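Long-range contacts in dual oxidase maturation factor 1 (Mus musculus, PDB 6WXU), which probably supports the maturation of the dual oxidase DUOX1 and its transport from the endoplasmic reticulum to the plasma membrane: residues A83-K88 / V95-G100; C167-Q172 / T228-P233; F130-G135 / N171-A176. All coordinates share one frame; numbering follows the deposited sequence.

Interaction 1: A83-K88 / V95-G100; sequences ANTTYK and VSVDVG. With NAG (2-acetamido-2-deoxy-beta-D-glucopyranose), chain M.
A83 and T85 bond through their backbones to V97 and V95, joining the two arms of the antiparallel beta hairpin made by strands 77-86 and 94-103. Each hydrogen-bonded pair is closed in both directions. V97 N reaches A83 O at 3.0 Å almost in line with the carbonyl, whereas A83 N meets V97 O at 3.2 Å, its donor tilted 34° from the carbonyl plane. In the T85 and V95 pair both donors lie nearly in line with the carbonyl they meet, with V95 N to T85 O at 2.8 Å and T85 N to V95 O at 3.0 Å. Between them N84 and S96 form a non-hydrogen-bonded pair, and CA of N84 makes a CH...O contact to O of the neighbouring V95. The short strand axes run at 119° to each other, a strongly twisted antiparallel pairing.

The side-chain packing falls mostly on the face that carries A83, T85, V95 and V97. There the side chains of T85 and V97 cross at about a right angle, OG1 of T85 lying 3.6 Å from CG2 of V97. Where the first strand gives way to loop, CB of Y87 packs on CG1 of V95. P153 of helix 152-159 packs on T85, and the hydroxyl of Y87 is hydrogen-bonded to that of Y126.

On the other face the polar and covalent contacts gather. S96 OG stands anti to its backbone N (chi1 179°) and lies 3.4 Å from N84 OD1, a weak hydrogen bond at most. The same amide carries the N-linked glycan of this hairpin, predicted to be extracellular. ND2 is covalently bonded to C1 of the N-acetylglucosamine, and the acetamido methyl C8 of the sugar approaches CA of A83.

Interaction 2: C167-Q172 / T228-P233; sequences CGLYNQ and TSLISP
L230 projects from the short, weakly bonded helix 228-231 onto G168, L169 and Q172, where an inverse gamma turn centred on G168 leads into helix 170-199. Its CB is directed toward that turn, and CG stands anti to the backbone N (chi1 -171°), carrying the branch point outward to lie 3.9 Å from CD2 of L169. At the tip, the CD2 methyl does most of the touching. It abuts the carbonyl oxygen of G168, packs on CB of Q172 at 3.4 Å and on CG of the same glutamine at 3.7 Å, and meets CD2 of L169, also at 3.7 Å. The leucines L169 and L230 slide past each other in opposite directions, while Q172 is crossed obliquely. An alanine in place of L230 would remove CG and both methyls, and would probably leave CB and CG of Q172 without this apolar partner and CD2 of L169 with less packing, opening a gap between turn and helix.

The polar end of Q172 is engaged elsewhere, its NE2 hydrogen-bonded to O of M226. Close by, the disulfide between C167 and C234 ties the same two regions together covalently, and F161 packs against both L169 and I231. The other branch of L169 serves I231: the two side chains cross at about a right angle, with CD1 of L169 4.0 Å from CG1 of I231.

Interaction 3: F130-G135 / N171-A176; sequences FAWRLG and NQYRLA
W132 lays one face of its indole against helix 170-199 at Y173 and R174. CB of Y173 sits 3.6 Å above the ring plane, displaced toward the rim, and its nearest indole atom is CZ2 at 3.7 Å. The backbone N of R174 lies over the same face, also toward the rim. The phenol of Y173 leads away from this spot; its ring and the six-membered ring of W132 are obliquely disposed, with centroids 5.9 Å apart and planes at 48°.

R174 carries the other half of the contact. Its CG is anti to the backbone N (chi1 -169°), and the chain continues extended to NE, running past the loop backbone. CG and NE each pack 3.5 Å from O of W132. The side chains of L134 and R174 cross at about a right angle, CD1 of L134 lying 4.1 Å from both NE and NH2 of R174.

The loop that supplies W132 and L134 follows strand 128-130 of the antiparallel sheet, in the predicted extracellular region, and precedes helix 138-147, so the contact joins the loop leaving edge strand 128-130 to the N-terminal part of helix 170-199, which runs on into the predicted membrane region.

Further out, W132 also packs on Y138 and Y170, and its NE1 makes a weak hydrogen bond to O of L105. Y173 rests on I231 and T227, while an apolar side chain of another protein chain in the assembly packs on L134.

How the interactions relate
Interaction 1 closes first along the chain; interaction 3 then opens at 130-135, and its second segment, 171-176, overlaps 167-172, where interaction 2 begins before closing at 228-233. All three lie in the predicted extracellular part. Interactions 2 and 3 share N171 and Q172 on helix 170-199, with centres about 12 Å apart, and they touch where I231 meets Y173 and Y170 meets W132. The start of that helix is thus packed by the 228-231 region and by the loop after strand 128-130. Interaction 1 stands apart, its centre about 24 Å and 27 Å from those of interactions 2 and 3, yet its hairpin shares the five-strand sheet with strand 128-130, which leads into interaction 3.

Interaction 1: A83-K88 / V95-G100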
# COMPACT_ATOMS: atom_id res chain seq x y z
N ALA B 83 9.80 20.24 -26.38
CA ALA B 83 10.06 19.03 -27.15
C ALA B 83 8.76 18.37 -27.56
O ALA B 83 7.69 18.67 -27.02
CB ALA B 83 10.91 18.04 -26.35
N ASN B 84 8.85 17.47 -28.54
CA ASN B 84 7.76 16.59 -28.92
C ASN B 84 8.03 15.21 -28.36
O ASN B 84 9.05 14.59 -28.69
CB ASN B 84 7.61 16.51 -30.44
CG ASN B 84 7.49 17.85 -31.08
OD1 ASN B 84 7.15 18.83 -30.44
ND2 ASN B 84 7.76 17.91 -32.37
N THR B 85 7.13 14.71 -27.52
CA THR B 85 7.33 13.44 -26.84
C THR B 85 6.08 12.59 -26.94
O THR B 85 5.02 13.04 -27.38
CB THR B 85 7.68 13.66 -25.36
OG1 THR B 85 6.63 14.38 -24.72
CG2 THR B 85 8.96 14.43 -25.21
N THR B 86 6.22 11.32 -26.55
CA THR B 86 5.05 10.48 -26.39
C THR B 86 4.27 10.91 -25.16
O THR B 86 4.78 11.62 -24.29
CB THR B 86 5.46 9.01 -26.28
OG1 THR B 86 6.25 8.83 -25.10
CG2 THR B 86 6.28 8.60 -27.48
N TYR B 87 3.02 10.47 -25.07
CA TYR B 87 2.16 10.90 -23.98
C TYR B 87 1.79 9.76 -23.04
O TYR B 87 2.08 9.83 -21.85
CB TYR B 87 0.89 11.56 -24.54
CG TYR B 87 -0.02 12.12 -23.48
CD1 TYR B 87 0.48 12.62 -22.30
CD2 TYR B 87 -1.39 12.12 -23.66
CE1 TYR B 87 -0.35 13.12 -21.33
CE2 TYR B 87 -2.23 12.62 -22.69
CZ TYR B 87 -1.70 13.12 -21.53
OH TYR B 87 -2.53 13.62 -20.56
N LYS B 88 1.16 8.71 -23.55
CA LYS B 88 0.60 7.69 -22.68
C LYS B 88 0.75 6.33 -23.35
O LYS B 88 1.22 6.22 -24.48
CB LYS B 88 -0.87 7.98 -22.36
CG LYS B 88 -1.76 7.92 -23.57
CD LYS B 88 -3.19 8.23 -23.21
CE LYS B 88 -4.10 8.15 -24.42
NZ LYS B 88 -5.50 8.46 -24.06
N VAL B 95 2.77 14.39 -28.43
CA VAL B 95 2.32 15.71 -28.00
C VAL B 95 3.50 16.67 -28.04
O VAL B 95 4.66 16.28 -28.01
CB VAL B 95 1.70 15.68 -26.59
CG1 VAL B 95 0.47 14.82 -26.59
CG2 VAL B 95 2.70 15.16 -25.59
N SER B 96 3.18 17.96 -28.09
CA SER B 96 4.16 19.04 -28.07
C SER B 96 4.05 19.75 -26.73
O SER B 96 3.05 20.42 -26.47
CB SER B 96 3.93 20.00 -29.23
OG SER B 96 4.88 21.05 -29.20
N VAL B 97 5.07 19.60 -25.89
CA VAL B 97 5.00 20.00 -24.50
C VAL B 97 6.17 20.93 -24.17
O VAL B 97 7.03 21.20 -24.99
CB VAL B 97 4.99 18.79 -23.55
CG1 VAL B 97 3.67 18.09 -23.62
CG2 VAL B 97 6.11 17.85 -23.92
N ASP B 98 6.16 21.43 -22.93
CA ASP B 98 7.22 22.23 -22.33
C ASP B 98 7.66 21.51 -21.06
O ASP B 98 7.08 21.72 -20.00
CB ASP B 98 6.76 23.64 -22.01
CG ASP B 98 6.49 24.46 -23.25
OD1 ASP B 98 6.56 23.90 -24.36
OD2 ASP B 98 6.21 25.66 -23.11
N VAL B 99 8.68 20.67 -21.18
CA VAL B 99 9.17 19.90 -20.03
C VAL B 99 10.10 20.77 -19.20
O VAL B 99 10.84 21.60 -19.73
CB VAL B 99 9.86 18.62 -20.51
CG1 VAL B 99 9.87 17.59 -19.41
CG2 VAL B 99 9.18 18.07 -21.74
N GLY B 100 10.07 20.58 -17.89
CA GLY B 100 10.91 21.36 -17.00
C GLY B 100 11.29 20.58 -15.77
O GLY B 100 10.59 19.66 -15.35
C1 NAG M . 7.68 19.13 -33.12
C2 NAG M . 9.05 19.76 -33.30
C3 NAG M . 8.95 21.02 -34.15
C4 NAG M . 8.26 20.71 -35.47
C5 NAG M . 6.92 20.05 -35.21
C6 NAG M . 6.24 19.60 -36.48
C7 NAG M . 10.96 19.91 -31.77
C8 NAG M . 11.42 20.27 -30.39
N2 NAG M . 9.66 20.07 -32.01
O3 NAG M . 10.26 21.53 -34.39
O4 NAG M . 8.06 21.91 -36.21
O5 NAG M . 7.10 18.87 -34.41
O6 NAG M . 7.14 19.63 -37.58
O7 NAG M . 11.74 19.50 -32.62

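Interaction 2: C167-Q172 / T228-P233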
# COMPACT_ATOMS: atom_id res chain seq x y z
N CYS B 167 23.20 6.58 -13.24
CA CYS B 167 23.67 7.93 -12.95
C CYS B 167 23.40 8.20 -11.47
O CYS B 167 22.24 8.38 -11.07
CB CYS B 167 22.98 8.95 -13.84
SG CYS B 167 23.35 10.66 -13.42
N GLY B 168 24.45 8.23 -10.67
CA GLY B 168 24.28 8.30 -9.23
C GLY B 168 23.92 9.67 -8.70
O GLY B 168 24.75 10.32 -8.06
N LEU B 169 22.70 10.13 -8.95
CA LEU B 169 22.26 11.43 -8.46
C LEU B 169 21.60 11.36 -7.10
O LEU B 169 21.59 12.38 -6.39
CB LEU B 169 21.27 12.05 -9.45
CG LEU B 169 21.76 12.29 -10.87
CD1 LEU B 169 20.67 12.88 -11.70
CD2 LEU B 169 22.96 13.19 -10.86
N TYR B 170 21.07 10.21 -6.70
CA TYR B 170 20.27 10.13 -5.49
C TYR B 170 21.09 10.49 -4.26
O TYR B 170 20.73 11.39 -3.50
CB TYR B 170 19.67 8.74 -5.35
CG TYR B 170 18.79 8.57 -4.14
CD1 TYR B 170 17.55 9.18 -4.07
CD2 TYR B 170 19.20 7.79 -3.07
CE1 TYR B 170 16.75 9.02 -2.98
CE2 TYR B 170 18.40 7.64 -1.97
CZ TYR B 170 17.18 8.25 -1.93
OH TYR B 170 16.37 8.10 -0.83
N ASN B 171 22.19 9.78 -4.03
CA ASN B 171 22.98 9.99 -2.82
C ASN B 171 23.51 11.41 -2.76
O ASN B 171 23.44 12.07 -1.71
CB ASN B 171 24.13 8.99 -2.76
CG ASN B 171 23.67 7.61 -2.36
OD1 ASN B 171 22.48 7.36 -2.20
ND2 ASN B 171 24.62 6.70 -2.20
N GLN B 172 24.06 11.91 -3.87
CA GLN B 172 24.65 13.24 -3.87
C GLN B 172 23.61 14.31 -3.57
O GLN B 172 23.80 15.14 -2.68
CB GLN B 172 25.31 13.50 -5.22
CG GLN B 172 26.17 14.74 -5.27
CD GLN B 172 27.53 14.53 -4.64
OE1 GLN B 172 27.88 13.42 -4.24
NE2 GLN B 172 28.31 15.60 -4.55
N THR B 228 26.55 20.39 -8.96
CA THR B 228 26.54 20.80 -10.36
C THR B 228 27.53 20.01 -11.19
O THR B 228 27.35 19.87 -12.41
CB THR B 228 26.83 22.29 -10.46
OG1 THR B 228 28.19 22.55 -10.09
CG2 THR B 228 25.91 23.06 -9.54
N SER B 229 28.57 19.48 -10.57
CA SER B 229 29.58 18.70 -11.27
C SER B 229 29.16 17.26 -11.50
O SER B 229 29.98 16.45 -11.94
CB SER B 229 30.90 18.75 -10.51
OG SER B 229 30.74 18.28 -9.19
N LEU B 230 27.92 16.91 -11.20
CA LEU B 230 27.45 15.53 -11.29
C LEU B 230 26.32 15.34 -12.28
O LEU B 230 26.31 14.34 -13.00
CB LEU B 230 27.01 15.05 -9.91
CG LEU B 230 26.71 13.55 -9.84
CD1 LEU B 230 27.99 12.74 -9.84
CD2 LEU B 230 25.90 13.26 -8.61
N ILE B 231 25.35 16.26 -12.33
CA ILE B 231 24.26 16.14 -13.29
C ILE B 231 24.65 16.63 -14.67
O ILE B 231 23.87 16.49 -15.62
CB ILE B 231 23.02 16.91 -12.80
CG1 ILE B 231 21.75 16.36 -13.45
CG2 ILE B 231 23.17 18.39 -13.07
CD1 ILE B 231 20.49 17.04 -13.01
N SER B 232 25.85 17.21 -14.81
CA SER B 232 26.27 17.70 -16.12
C SER B 232 26.49 16.58 -17.13
O SER B 232 25.98 16.69 -18.26
CB SER B 232 27.51 18.59 -15.97
OG SER B 232 27.93 19.09 -17.23
N PRO B 233 27.21 15.50 -16.82
CA PRO B 233 27.44 14.47 -17.84
C PRO B 233 26.25 13.56 -18.09
O PRO B 233 26.19 12.95 -19.17
CB PRO B 233 28.63 13.68 -17.29
CG PRO B 233 28.50 13.82 -15.83
CD PRO B 233 27.99 15.21 -15.60

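Interaction 3: F130-G135 / N171-A176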
# COMPACT_ATOMS: atom_id res chain seq x y z
N PHE B 130 8.58 14.45 -6.32
CA PHE B 130 9.18 13.25 -5.74
C PHE B 130 10.22 13.69 -4.72
O PHE B 130 11.19 14.37 -5.08
CB PHE B 130 9.81 12.37 -6.81
CG PHE B 130 8.90 12.04 -7.94
CD1 PHE B 130 8.73 12.91 -9.00
CD2 PHE B 130 8.20 10.85 -7.96
CE1 PHE B 130 7.89 12.61 -10.04
CE2 PHE B 130 7.36 10.54 -9.00
CZ PHE B 130 7.20 11.43 -10.04
N ALA B 131 10.05 13.29 -3.47
CA ALA B 131 10.85 13.78 -2.36
C ALA B 131 11.84 12.73 -1.87
O ALA B 131 11.51 11.54 -1.82
CB ALA B 131 9.96 14.22 -1.20
N TRP B 132 13.04 13.18 -1.52
CA TRP B 132 14.08 12.31 -0.97
C TRP B 132 14.53 12.78 0.40
O TRP B 132 15.66 12.51 0.80
CB TRP B 132 15.27 12.23 -1.92
CG TRP B 132 15.85 13.54 -2.30
CD1 TRP B 132 16.36 14.49 -1.47
CD2 TRP B 132 16.01 14.06 -3.63
NE1 TRP B 132 16.81 15.56 -2.19
CE2 TRP B 132 16.60 15.32 -3.52
CE3 TRP B 132 15.69 13.57 -4.89
CZ2 TRP B 132 16.89 16.11 -4.62
CZ3 TRP B 132 15.97 14.35 -5.99
CH2 TRP B 132 16.57 15.60 -5.85
N ARG B 133 13.66 13.47 1.13
CA ARG B 133 14.00 13.91 2.47
C ARG B 133 14.26 12.70 3.37
O ARG B 133 14.02 11.55 3.00
CB ARG B 133 12.89 14.77 3.06
CG ARG B 133 12.44 15.92 2.19
CD ARG B 133 11.65 16.94 2.99
NE ARG B 133 12.50 18.00 3.52
CZ ARG B 133 12.59 19.23 3.00
NH1 ARG B 133 11.87 19.56 1.94
NH2 ARG B 133 13.40 20.12 3.55
N LEU B 134 14.78 12.97 4.57
CA LEU B 134 15.16 11.89 5.46
C LEU B 134 13.96 11.08 5.94
O LEU B 134 14.13 9.91 6.30
CB LEU B 134 15.93 12.44 6.65
CG LEU B 134 17.35 11.90 6.79
CD1 LEU B 134 18.13 12.16 5.51
CD2 LEU B 134 18.05 12.51 7.99
N GLY B 135 12.77 11.66 5.95
CA GLY B 135 11.57 10.95 6.35
C GLY B 135 10.78 10.32 5.22
O GLY B 135 9.70 9.78 5.48
N ASN B 171 22.19 9.78 -4.03
CA ASN B 171 22.98 9.99 -2.82
C ASN B 171 23.51 11.41 -2.76
O ASN B 171 23.44 12.07 -1.71
CB ASN B 171 24.13 8.99 -2.76
CG ASN B 171 23.67 7.61 -2.36
OD1 ASN B 171 22.48 7.36 -2.20
ND2 ASN B 171 24.62 6.70 -2.20
N GLN B 172 24.06 11.91 -3.87
CA GLN B 172 24.65 13.24 -3.87
C GLN B 172 23.61 14.31 -3.57
O GLN B 172 23.80 15.14 -2.68
CB GLN B 172 25.31 13.50 -5.22
CG GLN B 172 26.17 14.74 -5.27
CD GLN B 172 27.53 14.53 -4.64
OE1 GLN B 172 27.88 13.42 -4.24
NE2 GLN B 172 28.31 15.60 -4.55
N TYR B 173 22.50 14.30 -4.31
CA TYR B 173 21.48 15.31 -4.07
C TYR B 173 20.87 15.18 -2.69
O TYR B 173 20.56 16.19 -2.05
CB TYR B 173 20.40 15.24 -5.15
CG TYR B 173 20.76 16.00 -6.39
CD1 TYR B 173 20.45 17.34 -6.52
CD2 TYR B 173 21.42 15.39 -7.44
CE1 TYR B 173 20.78 18.04 -7.65
CE2 TYR B 173 21.75 16.08 -8.58
CZ TYR B 173 21.43 17.41 -8.68
OH TYR B 173 21.76 18.10 -9.81
N ARG B 174 20.74 13.96 -2.18
CA ARG B 174 20.15 13.77 -0.86
C ARG B 174 21.04 14.37 0.23
O ARG B 174 20.56 15.13 1.07
CB ARG B 174 19.92 12.28 -0.60
CG ARG B 174 19.10 12.00 0.61
CD ARG B 174 19.14 10.54 0.97
NE ARG B 174 18.09 10.21 1.93
CZ ARG B 174 18.00 9.05 2.55
NH1 ARG B 174 18.89 8.10 2.32
NH2 ARG B 174 17.01 8.83 3.41
N LEU B 175 22.33 14.03 0.22
CA LEU B 175 23.23 14.54 1.25
C LEU B 175 23.39 16.05 1.15
O LEU B 175 23.34 16.76 2.17
CB LEU B 175 24.58 13.85 1.15
CG LEU B 175 24.77 12.57 1.96
CD1 LEU B 175 24.39 12.80 3.40
CD2 LEU B 175 23.97 11.41 1.38
N ALA B 176 23.58 16.57 -0.07
CA ALA B 176 23.76 18.00 -0.23
C ALA B 176 22.53 18.77 0.22
O ALA B 176 22.64 19.80 0.90
CB ALA B 176 24.10 18.32 -1.68